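Local coordinates for polysaccharide biosynthesis protein CapD (Bacillus thuringiensis HD-771, PDB 6BWC) that is a short-chain dehydrogenase family enzyme that binds NADP and UDP-N-acetylglucosamine and probably works in the pathway to CMP-pseudaminic acid, used in flagellin glycosylation, at residues F126-A131 against A141-A146. The protein carries 2 engineered substitutions. Residues are numbered along the deposited sequence; the frame is centred on the assembly and turned at random.
Engineered in segment 126-131: Asn130 (natural residue Asp), Ala131 (natural residue Lys). With NAP (NADP nicotinamide-adenine-dinucleotide phosphate), chain N.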
loop_
_atom_site.group_PDB
_atom_site.type_symbol
_atom_site.label_atom_id
_atom_site.label_comp_id
_atom_site.label_asym_id
_atom_site.label_seq_id
_atom_site.Cartn_x
_atom_site.Cartn_y
_atom_site.Cartn_z
ATOM N N PHE C 126 9.685 22.372 11.669
ATOM C CA PHE C 126 10.449 21.747 10.606
ATOM C C PHE C 126 11.799 22.460 10.484
ATOM O O PHE C 126 11.916 23.695 10.646
ATOM C CB PHE C 126 9.693 21.795 9.272
ATOM C CG PHE C 126 10.471 21.221 8.112
ATOM C CD1 PHE C 126 10.924 19.909 8.151
ATOM C CD2 PHE C 126 10.737 21.981 6.979
ATOM C CE1 PHE C 126 11.645 19.363 7.101
ATOM C CE2 PHE C 126 11.459 21.449 5.921
ATOM C CZ PHE C 126 11.921 20.140 5.989
ATOM N N THR C 127 12.807 21.669 10.165
ATOM C CA THR C 127 14.164 22.126 10.098
ATOM C C THR C 127 14.570 22.065 8.626
ATOM O O THR C 127 14.924 20.994 8.104
ATOM C CB THR C 127 14.990 21.245 11.041
ATOM O OG1 THR C 127 14.986 21.853 12.334
ATOM C CG2 THR C 127 16.366 21.099 10.610
ATOM N N SER C 128 14.476 23.221 7.955
ATOM C CA SER C 128 14.852 23.364 6.526
ATOM C C SER C 128 16.283 23.823 6.442
ATOM O O SER C 128 16.908 24.086 7.471
ATOM C CB SER C 128 13.963 24.386 5.798
ATOM O OG SER C 128 14.243 24.411 4.409
ATOM N N SER C 129 16.783 23.908 5.205
ATOM C CA SER C 129 18.080 24.515 4.881
ATOM C C SER C 129 17.917 25.791 4.054
ATOM O O SER C 129 16.886 26.007 3.424
ATOM C CB SER C 129 18.915 23.533 4.077
ATOM O OG SER C 129 20.033 24.185 3.500
ATOM N N ASN C 130 18.964 26.617 4.025
ATOM C CA ASN C 130 18.995 27.748 3.116
ATOM C C ASN C 130 19.233 27.280 1.659
ATOM O O ASN C 130 19.227 28.074 0.716
ATOM C CB ASN C 130 19.888 28.918 3.656
ATOM C CG ASN C 130 21.413 28.621 3.751
ATOM O OD1 ASN C 130 22.093 29.191 4.612
ATOM N ND2 ASN C 130 21.957 27.799 2.865
ATOM N N ALA C 131 19.441 25.977 1.482
ATOM C CA ALA C 131 19.443 25.340 0.154
ATOM C C ALA C 131 18.107 25.393 -0.598
ATOM O O ALA C 131 18.071 25.262 -1.809
ATOM C CB ALA C 131 19.892 23.887 0.276
ATOM N N ALA C 141 15.659 21.036 -3.715
ATOM C CA ALA C 141 14.334 20.790 -4.280
ATOM C C ALA C 141 13.363 20.205 -3.263
ATOM O O ALA C 141 12.258 20.695 -3.129
ATOM C CB ALA C 141 14.420 19.914 -5.512
ATOM N N THR C 142 13.789 19.182 -2.531
ATOM C CA THR C 142 12.943 18.575 -1.478
ATOM C C THR C 142 12.736 19.523 -0.288
ATOM O O THR C 142 11.686 19.490 0.356
ATOM C CB THR C 142 13.489 17.230 -0.931
ATOM O OG1 THR C 142 14.783 17.408 -0.344
ATOM C CG2 THR C 142 13.612 16.222 -2.009
ATOM N N LYS C 143 13.714 20.347 0.040
ATOM C CA LYS C 143 13.503 21.241 1.180
ATOM C C LYS C 143 12.515 22.378 0.848
ATOM O O LYS C 143 11.637 22.714 1.663
ATOM C CB LYS C 143 14.827 21.760 1.742
ATOM C CG LYS C 143 15.597 20.679 2.509
ATOM C CD LYS C 143 14.870 20.206 3.765
ATOM C CE LYS C 143 15.878 19.759 4.825
ATOM N NZ LYS C 143 15.345 18.891 5.918
ATOM N N LEU C 144 12.616 22.930 -0.352
ATOM C CA LEU C 144 11.581 23.828 -0.824
ATOM C C LEU C 144 10.206 23.179 -0.722
ATOM O O LEU C 144 9.265 23.782 -0.172
ATOM C CB LEU C 144 11.853 24.253 -2.265
ATOM C CG LEU C 144 10.984 25.352 -2.871
ATOM C CD1 LEU C 144 10.892 26.569 -1.964
ATOM C CD2 LEU C 144 11.589 25.764 -4.194
ATOM N N THR C 145 10.098 21.949 -1.215
ATOM C CA THR C 145 8.827 21.219 -1.175
ATOM C C THR C 145 8.356 20.961 0.258
ATOM O O THR C 145 7.210 21.244 0.588
ATOM C CB THR C 145 8.912 19.920 -1.979
ATOM O OG1 THR C 145 8.945 20.250 -3.364
ATOM C CG2 THR C 145 7.724 19.018 -1.736
ATOM N N ALA C 146 9.238 20.448 1.107
ATOM C CA ALA C 146 8.938 20.304 2.544
ATOM C C ALA C 146 8.462 21.619 3.164
ATOM O O ALA C 146 7.329 21.691 3.617
ATOM C CB ALA C 146 10.135 19.765 3.294
HETATM P PA NAP N . 22.187 14.216 10.985
HETATM O O1A NAP N . 23.305 14.265 11.988
HETATM O O2A NAP N . 22.400 13.342 9.797
HETATM O O5B NAP N . 20.823 13.816 11.704
HETATM C C5B NAP N . 19.824 13.094 10.980
HETATM C C4B NAP N . 18.863 12.435 11.964
HETATM O O4B NAP N . 17.725 11.861 11.325
HETATM C C3B NAP N . 19.542 11.283 12.655
HETATM O O3B NAP N . 18.952 11.242 13.951
HETATM C C2B NAP N . 19.172 10.101 11.796
HETATM O O2B NAP N . 19.373 8.921 12.546
HETATM C C1B NAP N . 17.721 10.432 11.446
HETATM N N9A NAP N . 17.088 9.874 10.202
HETATM C C8A NAP N . 17.544 9.833 8.917
HETATM N N7A NAP N . 16.631 9.261 8.059
HETATM C C5A NAP N . 15.562 8.935 8.806
HETATM C C6A NAP N . 14.237 8.298 8.597
HETATM N N6A NAP N . 13.834 7.879 7.389
HETATM N N1A NAP N . 13.419 8.149 9.652
HETATM C C2A NAP N . 13.762 8.545 10.891
HETATM N N3A NAP N . 14.944 9.121 11.165
HETATM C C4A NAP N . 15.867 9.343 10.196
HETATM O O3 NAP N . 21.763 15.684 10.466
HETATM P PN NAP N . 21.893 17.097 11.250
HETATM O O1N NAP N . 21.568 16.958 12.730
HETATM O O2N NAP N . 23.153 17.772 10.804
HETATM O O5D NAP N . 20.762 17.952 10.529
HETATM C C5D NAP N . 19.446 17.890 11.019
HETATM C C4D NAP N . 18.511 18.675 10.105
HETATM O O4D NAP N . 19.112 19.953 9.855
HETATM C C3D NAP N . 18.167 18.072 8.731
HETATM O O3D NAP N . 16.753 18.164 8.538
HETATM C C2D NAP N . 18.891 18.932 7.723
HETATM O O2D NAP N . 18.167 19.075 6.496
HETATM C C1D NAP N . 18.999 20.266 8.462
HETATM N N1N NAP N . 20.131 21.110 8.057
HETATM C C2N NAP N . 21.364 20.751 8.449
HETATM C C3N NAP N . 22.502 21.469 8.131
HETATM C C7N NAP N . 23.871 21.048 8.540
HETATM O O7N NAP N . 24.831 21.651 8.056
HETATM N N7N NAP N . 24.072 20.032 9.382
HETATM C C4N NAP N . 22.360 22.725 7.352
HETATM C C5N NAP N . 20.974 23.018 6.968
HETATM C C6N NAP N . 19.911 22.219 7.351
HETATM P P2B NAP N . 19.466 7.476 11.838
HETATM O O1X NAP N . 19.984 6.666 13.011
HETATM O O2X NAP N . 18.043 7.086 11.497
HETATM O O3X NAP N . 20.408 7.625 10.620
#
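Lys143 reaches from helix 138-156 to the C-terminal end of strand 123-129, where its NZ donates a hydrogen bond to Thr127 O (3.1 Å). The donor lies in the carbonyl plane, with a C=O...N angle of 159°. Lys143 NZ also donates to the nicotinamide ribose of NADP, to O3D at 3.1 Å and more weakly to O2D. The lysine chain bends at chi2 (-65°) and then runs extended to the ribose.

Apolar contact lies beside this polar end. With CG anti to the backbone N (chi1 177°), the Phe126 ring is carried toward the helix, and its CZ meets Ala146 CB at 3.3 Å. Lys143 CD also touches Phe126 CZ (3.7 Å).

Ser128 OG sits against Lys143 CB and is hydrogen-bonded to Glu147. Ser129 OG accepts from Ala131 N (2.8 Å) in an ST turn and bonds the UDP-sugar. Ser129 CB lies 3.6 Å from C5N of the nicotinamide. Asn130 and Ala131 are engineered.

The contact joins strand and helix of a beta-alpha-beta unit in the Rossmann fold. Tyr139, one helical turn before Lys143, also bonds NADP, consistent with the YxxxK pair of short-chain dehydrogenases. The strand carbonyl probably helps hold Lys143 NZ at the ribose hydroxyls.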